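Local atomic coordinates of pesticidal crystal protein Cry4Aa (PDB entry 2C9K), a protein that kills mosquito larvae by binding receptors on midgut epithelial cells and forming pores that cause their colloid-osmotic lysis. Residues Asn56-Lys60 and Asn206-Thr210; Phe50-Lys55 and Ile137-Ser142; Thr65-Asn69 and Ser124-Asn128. All coordinates share one frame; numbering follows the deposited sequence.

Contact 1: residues Asn56-Lys60 and Asn206-Thr210; sequences NIIKK and NLIKT
No ring or amide is trapped where Ile-57 and Ile-58 meet Leu-207 and Ile-208; the flat groups, Tyr-134 and Tyr-228, belong to neighbouring helices. Tyr-134 touches Ile-58 and Leu-207, while Tyr-228 touches Ile-57 and Ile-208. The setting is the helical bundle that forms the N-terminal domain of three-domain Cry toxins, and it illustrates how two helices can be joined near their C-terminal ends mainly by branched aliphatic side chains. Ile-58 and Ile-208 mark the nearest backbone approach, their CA atoms lying 6.9 Å apart.

Two crossings carry the contact. Ile-57 and Ile-208 cross at about a right angle, with Ile-57 CD1 lying 3.8 Å from Ile-208 CD1. The second crossing has the same steep angle but uses different branches: Ile-58 CG2 comes to 3.9 Å from Leu-207 CD2. Because chi1 of Leu-207 is 173°, its CG stands opposite the backbone nitrogen, and both methyls are carried out from the helix to the facing segment. A looser touch, 4.4 Å from Ile-58 CG1 to Ile-208 CD1, ties the two pairs together.

Beyond Ile-58 the helix stops at Lys-59, which adopts a left-handed backbone conformation with positive phi. The turn brings in Lys-60, whose CB is directed at the other segment. Its side chain is extended throughout and reaches along the margin of the apolar patch, while its backbone oxygen accepts a hydrogen bond from the hydroxyl of Tyr-134. On the partner helix the carbonyl of Leu-207 is used twice, by Thr-211 OG1 and by the backbone of Thr-210. At the far end of the lysine, NZ stops 4.4 Å from Leu-207 CD1.

Contact 2: residues Phe50-Lys55 and Ile137-Ser142; sequences FITQTK and ILVLSS
Ile-51 and Leu-138 bring the backbones to 5.5 Å between their CA atoms, the segments running in roughly opposite directions, and Ile-51 CA makes a CA-H...O contact with Leu-138 O at 3.5 Å. The example shows how a close approach of backbones can be shared between a carbonyl, small serine side chains and one inserted leucine.

Leu-138 is the main intruder. Its two methyls divide the work: CD1 packs against Thr-54 CG2 at 3.3 Å and against the backbone of Lys-55, whereas CD2 lies along the bent aliphatic chain of Lys-55, 3.6 Å from Lys-55 CB. Ile-51 crosses Leu-138 at about a right angle, placing its CG2 by the leucine's CG and carbonyl. The other branch of Ile-51 goes to Val-139, where the side chains lie side by side and CD1 is 3.8 Å from Val-139 CG2.

Thr-54 shows how a polar group can be turned inward on its own helix. With chi1 at -71°, its hydroxyl bonds back to Phe-50 O (3.2 Å from Thr-54 OG1), leaving the methyl to meet Leu-138. That carbonyl also accepts the backbone N-H of Thr-54, from the opposite face of its plane. Farther along, Phe-50 CB sits 3.2 Å from Ser-141 OG and also touches Ser-142 OG; the rings of Tyr-6 and Trp-47 meet that of Phe-50 at steep inclinations.

The whole is buried, as expected of the Cry-toxin helical bundle, whose outer helices, here helix 46-58, surround a central one, here helix 140-164, met at its N-terminal start.

Contact 3: residues Thr65-Asn69 and Ser124-Asn128; sequences TYISN and SCPPN
Tyr-66 reaches Pro-126 because chi1 of -75° sets its CG opposite its own carbonyl carbon and chi2 of -74° turns one ring face to the proline; Asn-69, with CG opposite its backbone nitrogen instead, extends to Ser-124. The result is a worked example of CH-pi packing between an aromatic ring and a proline. Pro-126 CG lies over the face, 3.5 Å from the centroid of the Tyr-66 ring and 21° off its normal. It is displaced to the rim, near the phenolic end, and is closest to Tyr-66 CZ at 3.3 Å.

At the ring's edge, close to its plane, Ser-124 O approaches Tyr-66 CD1 at 3.6 Å. The phenol oxygen also touches the next proline, Tyr-66 OH lying 3.6 Å from Pro-127 CD. Asn-69 OD1 touches Ser-124 CB at 3.8 Å, while the serine hydroxyl is hydrogen-bonded to Glu-120 O.

Tyr-135 packs against Tyr-66 and Pro-126. The disulfide from Cys-125 to Cys-132 spans the proline pair and ties the loop to helix 129-137, a short helix within the connection between helix 103-123 and central helix 140-164, the hairpin thought to enter the membrane in related Cry toxins.

The three contacts lie in one helical domain and show how neighbouring packing sites merge. Contacts 1 and 2 share helix 46-58 and have centres 12 Å apart; Ile-137 bridges them, its CD1 being 3.9 Å from Leu-207 CD2 and also touching Ile-58. Contact 3 lies equally far from contact 2, again 12 Å between centres, and joins it through Ile-67, whose CG1 is 3.9 Å from Ile-51 CG2. Contacts 1 and 3 do not touch, their nearest atoms being about 8 Å apart. Helix 129-137 connects all three, since it follows the 124-128 loop, ends at Ile-137 and supplies Tyr-134 to contact 1.

Contact 1: residues Asn56-Lys60 and Asn206-Thr210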
# COMPACT_ATOMS: atom_id res chain seq x y z
N ASN A 56 -14.65 -2.37 15.84
CA ASN A 56 -15.92 -2.67 15.22
C ASN A 56 -15.80 -3.77 14.18
O ASN A 56 -16.77 -4.43 13.86
CB ASN A 56 -16.52 -1.43 14.56
CG ASN A 56 -17.16 -0.48 15.58
OD1 ASN A 56 -17.89 -0.92 16.47
ND2 ASN A 56 -16.89 0.81 15.44
N ILE A 57 -14.59 -3.97 13.66
CA ILE A 57 -14.39 -5.01 12.66
C ILE A 57 -14.01 -6.34 13.33
O ILE A 57 -14.42 -7.41 12.88
CB ILE A 57 -13.32 -4.57 11.62
CG1 ILE A 57 -11.95 -5.12 11.97
CG2 ILE A 57 -13.27 -3.06 11.54
CD1 ILE A 57 -11.64 -6.42 11.27
N ILE A 58 -13.25 -6.27 14.41
CA ILE A 58 -12.84 -7.47 15.13
C ILE A 58 -13.96 -7.91 16.07
O ILE A 58 -13.99 -9.06 16.52
CB ILE A 58 -11.57 -7.21 15.95
CG1 ILE A 58 -10.42 -6.88 15.00
CG2 ILE A 58 -11.23 -8.43 16.78
CD1 ILE A 58 -9.10 -6.65 15.70
N LYS A 59 -14.87 -6.98 16.35
CA LYS A 59 -16.01 -7.20 17.21
C LYS A 59 -15.75 -7.94 18.53
O LYS A 59 -16.54 -8.79 18.94
CB LYS A 59 -17.13 -7.90 16.42
CG LYS A 59 -17.58 -7.11 15.20
CD LYS A 59 -19.03 -7.43 14.80
CE LYS A 59 -19.23 -8.91 14.45
NZ LYS A 59 -20.67 -9.26 14.20
N LYS A 60 -14.64 -7.62 19.18
CA LYS A 60 -14.31 -8.21 20.47
C LYS A 60 -14.44 -7.05 21.46
O LYS A 60 -14.49 -5.90 21.04
CB LYS A 60 -12.88 -8.75 20.48
CG LYS A 60 -12.46 -9.40 21.79
CD LYS A 60 -11.18 -10.21 21.63
CE LYS A 60 -10.85 -11.00 22.90
NZ LYS A 60 -9.76 -11.99 22.67
N ASN A 206 -3.89 -12.91 12.83
CA ASN A 206 -3.96 -14.24 13.42
C ASN A 206 -5.10 -14.35 14.43
O ASN A 206 -5.65 -15.43 14.65
CB ASN A 206 -2.64 -14.59 14.08
CG ASN A 206 -2.71 -15.88 14.87
OD1 ASN A 206 -3.00 -15.86 16.07
ND2 ASN A 206 -2.46 -17.00 14.21
N LEU A 207 -5.45 -13.23 15.05
CA LEU A 207 -6.55 -13.24 16.00
C LEU A 207 -7.81 -13.62 15.23
O LEU A 207 -8.50 -14.59 15.55
CB LEU A 207 -6.73 -11.86 16.63
CG LEU A 207 -7.96 -11.68 17.53
CD1 LEU A 207 -7.89 -12.65 18.69
CD2 LEU A 207 -8.04 -10.24 18.02
N ILE A 208 -8.10 -12.86 14.18
CA ILE A 208 -9.28 -13.12 13.37
C ILE A 208 -9.29 -14.53 12.79
O ILE A 208 -10.27 -15.25 12.92
CB ILE A 208 -9.39 -12.11 12.20
CG1 ILE A 208 -9.51 -10.69 12.76
CG2 ILE A 208 -10.57 -12.46 11.32
CD1 ILE A 208 -9.64 -9.62 11.71
N LYS A 209 -8.18 -14.92 12.18
CA LYS A 209 -8.06 -16.23 11.55
C LYS A 209 -8.09 -17.36 12.56
O LYS A 209 -8.06 -18.54 12.19
CB LYS A 209 -6.77 -16.30 10.74
CG LYS A 209 -6.69 -17.46 9.76
CD LYS A 209 -5.41 -17.37 8.95
CE LYS A 209 -5.31 -18.46 7.91
NZ LYS A 209 -4.06 -18.33 7.11
N THR A 210 -8.17 -17.01 13.83
CA THR A 210 -8.18 -17.99 14.90
C THR A 210 -9.51 -18.02 15.66
O THR A 210 -9.83 -19.01 16.32
CB THR A 210 -7.02 -17.70 15.88
OG1 THR A 210 -5.89 -18.51 15.54
CG2 THR A 210 -7.44 -17.92 17.33

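Contact 2: residues Phe50-Lys55 and Ile137-Ser142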
# COMPACT_ATOMS: atom_id res chain seq x y z
N PHE A 50 -10.24 5.86 15.44
CA PHE A 50 -9.33 4.84 14.93
C PHE A 50 -9.52 3.54 15.70
O PHE A 50 -9.60 2.47 15.10
CB PHE A 50 -7.87 5.30 15.03
CG PHE A 50 -7.46 6.33 14.00
CD1 PHE A 50 -6.12 6.65 13.82
CD2 PHE A 50 -8.42 6.99 13.23
CE1 PHE A 50 -5.73 7.62 12.90
CE2 PHE A 50 -8.05 7.96 12.30
CZ PHE A 50 -6.70 8.27 12.13
N ILE A 51 -9.59 3.63 17.02
CA ILE A 51 -9.75 2.44 17.86
C ILE A 51 -11.15 1.83 17.75
O ILE A 51 -11.29 0.62 17.62
CB ILE A 51 -9.45 2.76 19.34
CG1 ILE A 51 -8.05 3.32 19.48
CG2 ILE A 51 -9.57 1.49 20.17
CD1 ILE A 51 -7.67 3.62 20.90
N THR A 52 -12.17 2.67 17.80
CA THR A 52 -13.53 2.17 17.71
C THR A 52 -13.75 1.45 16.38
O THR A 52 -14.33 0.37 16.35
CB THR A 52 -14.53 3.32 17.84
OG1 THR A 52 -14.36 3.94 19.11
CG2 THR A 52 -15.95 2.81 17.71
N GLN A 53 -13.27 2.05 15.29
CA GLN A 53 -13.45 1.44 13.98
C GLN A 53 -12.76 0.09 13.88
O GLN A 53 -13.31 -0.86 13.32
CB GLN A 53 -12.93 2.37 12.87
CG GLN A 53 -13.33 1.89 11.47
CD GLN A 53 -12.89 2.82 10.35
OE1 GLN A 53 -13.21 2.59 9.19
NE2 GLN A 53 -12.16 3.86 10.71
N THR A 54 -11.55 -0.01 14.43
CA THR A 54 -10.84 -1.28 14.40
C THR A 54 -11.61 -2.32 15.21
O THR A 54 -11.84 -3.44 14.74
CB THR A 54 -9.43 -1.12 14.98
OG1 THR A 54 -8.63 -0.37 14.06
CG2 THR A 54 -8.79 -2.48 15.21
N LYS A 55 -12.01 -1.93 16.41
CA LYS A 55 -12.76 -2.78 17.33
C LYS A 55 -14.10 -3.20 16.73
O LYS A 55 -14.64 -4.25 17.08
CB LYS A 55 -13.00 -2.04 18.64
CG LYS A 55 -13.76 -2.82 19.70
CD LYS A 55 -14.44 -1.86 20.67
CE LYS A 55 -14.48 -2.40 22.09
NZ LYS A 55 -13.12 -2.41 22.73
N ILE A 137 -3.46 -4.23 19.30
CA ILE A 137 -3.70 -4.30 17.87
C ILE A 137 -4.85 -3.32 17.60
O ILE A 137 -4.99 -2.80 16.49
CB ILE A 137 -4.14 -5.70 17.41
CG1 ILE A 137 -5.59 -5.94 17.79
CG2 ILE A 137 -3.26 -6.76 18.02
CD1 ILE A 137 -6.24 -6.93 16.91
N LEU A 138 -5.65 -3.09 18.63
CA LEU A 138 -6.80 -2.20 18.54
C LEU A 138 -6.34 -0.74 18.60
O LEU A 138 -7.09 0.17 18.25
CB LEU A 138 -7.76 -2.50 19.71
CG LEU A 138 -9.26 -2.34 19.44
CD1 LEU A 138 -9.66 -3.25 18.29
CD2 LEU A 138 -10.06 -2.67 20.69
N VAL A 139 -5.11 -0.53 19.03
CA VAL A 139 -4.55 0.81 19.14
C VAL A 139 -3.42 0.99 18.11
O VAL A 139 -2.87 2.09 17.96
CB VAL A 139 -4.00 1.05 20.57
CG1 VAL A 139 -3.39 2.41 20.68
CG2 VAL A 139 -5.11 0.93 21.58
N LEU A 140 -3.09 -0.08 17.40
CA LEU A 140 -2.02 -0.06 16.40
C LEU A 140 -2.11 1.09 15.41
O LEU A 140 -1.11 1.73 15.13
CB LEU A 140 -1.99 -1.38 15.62
CG LEU A 140 -0.91 -1.47 14.53
CD1 LEU A 140 0.47 -1.36 15.15
CD2 LEU A 140 -1.03 -2.77 13.77
N SER A 141 -3.30 1.36 14.88
CA SER A 141 -3.41 2.45 13.91
C SER A 141 -3.01 3.80 14.53
O SER A 141 -2.39 4.62 13.86
CB SER A 141 -4.82 2.50 13.30
OG SER A 141 -5.78 3.01 14.20
N SER A 142 -3.37 4.03 15.78
CA SER A 142 -3.00 5.28 16.45
C SER A 142 -1.50 5.22 16.74
O SER A 142 -0.78 6.22 16.65
CB SER A 142 -3.78 5.42 17.76
OG SER A 142 -5.18 5.33 17.53

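Contact 3: residues Thr65-Asn69 and Ser124-Asn128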
# COMPACT_ATOMS: atom_id res chain seq x y z
N THR A 65 -12.98 2.54 28.79
CA THR A 65 -12.07 3.41 29.54
C THR A 65 -10.67 3.30 28.95
O THR A 65 -9.87 4.23 29.04
CB THR A 65 -12.03 3.03 31.03
OG1 THR A 65 -11.63 1.67 31.17
CG2 THR A 65 -13.38 3.22 31.67
N TYR A 66 -10.38 2.15 28.35
CA TYR A 66 -9.08 1.92 27.73
C TYR A 66 -8.95 2.73 26.44
O TYR A 66 -7.86 3.20 26.10
CB TYR A 66 -8.91 0.43 27.39
CG TYR A 66 -8.62 -0.45 28.57
CD1 TYR A 66 -7.37 -0.45 29.19
CD2 TYR A 66 -9.61 -1.31 29.07
CE1 TYR A 66 -7.10 -1.29 30.27
CE2 TYR A 66 -9.35 -2.15 30.15
CZ TYR A 66 -8.10 -2.13 30.74
OH TYR A 66 -7.85 -2.97 31.80
N ILE A 67 -10.07 2.89 25.75
CA ILE A 67 -10.10 3.64 24.51
C ILE A 67 -9.93 5.13 24.75
O ILE A 67 -9.11 5.78 24.10
CB ILE A 67 -11.43 3.39 23.77
CG1 ILE A 67 -11.56 1.89 23.48
CG2 ILE A 67 -11.49 4.19 22.49
CD1 ILE A 67 -12.84 1.51 22.78
N SER A 68 -10.70 5.68 25.68
CA SER A 68 -10.61 7.10 26.00
C SER A 68 -9.27 7.43 26.65
O SER A 68 -8.78 8.55 26.54
CB SER A 68 -11.74 7.52 26.93
OG SER A 68 -11.70 6.79 28.15
N ASN A 69 -8.67 6.46 27.33
CA ASN A 69 -7.39 6.70 27.96
C ASN A 69 -6.36 6.86 26.85
O ASN A 69 -5.53 7.77 26.89
CB ASN A 69 -6.97 5.55 28.87
CG ASN A 69 -5.58 5.75 29.43
OD1 ASN A 69 -4.62 5.10 28.99
ND2 ASN A 69 -5.45 6.66 30.38
N SER A 124 -0.44 0.58 28.76
CA SER A 124 -1.69 0.88 29.45
C SER A 124 -2.78 -0.07 28.97
O SER A 124 -3.87 0.36 28.59
CB SER A 124 -2.10 2.33 29.20
OG SER A 124 -1.16 3.23 29.76
N CYS A 125 -2.48 -1.37 29.00
CA CYS A 125 -3.42 -2.38 28.54
C CYS A 125 -4.04 -3.21 29.67
O CYS A 125 -3.58 -3.16 30.81
CB CYS A 125 -2.71 -3.32 27.56
SG CYS A 125 -1.46 -4.40 28.32
N PRO A 126 -5.11 -3.96 29.37
CA PRO A 126 -5.76 -4.79 30.38
C PRO A 126 -4.77 -5.79 30.96
O PRO A 126 -3.83 -6.21 30.28
CB PRO A 126 -6.88 -5.46 29.59
CG PRO A 126 -7.24 -4.42 28.60
CD PRO A 126 -5.89 -3.94 28.12
N PRO A 127 -4.96 -6.18 32.24
CA PRO A 127 -4.06 -7.14 32.90
C PRO A 127 -3.85 -8.41 32.09
O PRO A 127 -2.72 -8.73 31.70
CB PRO A 127 -4.77 -7.40 34.22
CG PRO A 127 -5.43 -6.08 34.51
CD PRO A 127 -6.02 -5.75 33.16
N ASN A 128 -4.94 -9.13 31.84
CA ASN A 128 -4.94 -10.38 31.08
C ASN A 128 -4.03 -10.30 29.84
O ASN A 128 -4.21 -9.44 28.98
CB ASN A 128 -6.39 -10.71 30.67
CG ASN A 128 -6.56 -12.13 30.15
OD1 ASN A 128 -7.69 -12.57 29.92
ND2 ASN A 128 -5.46 -12.84 29.95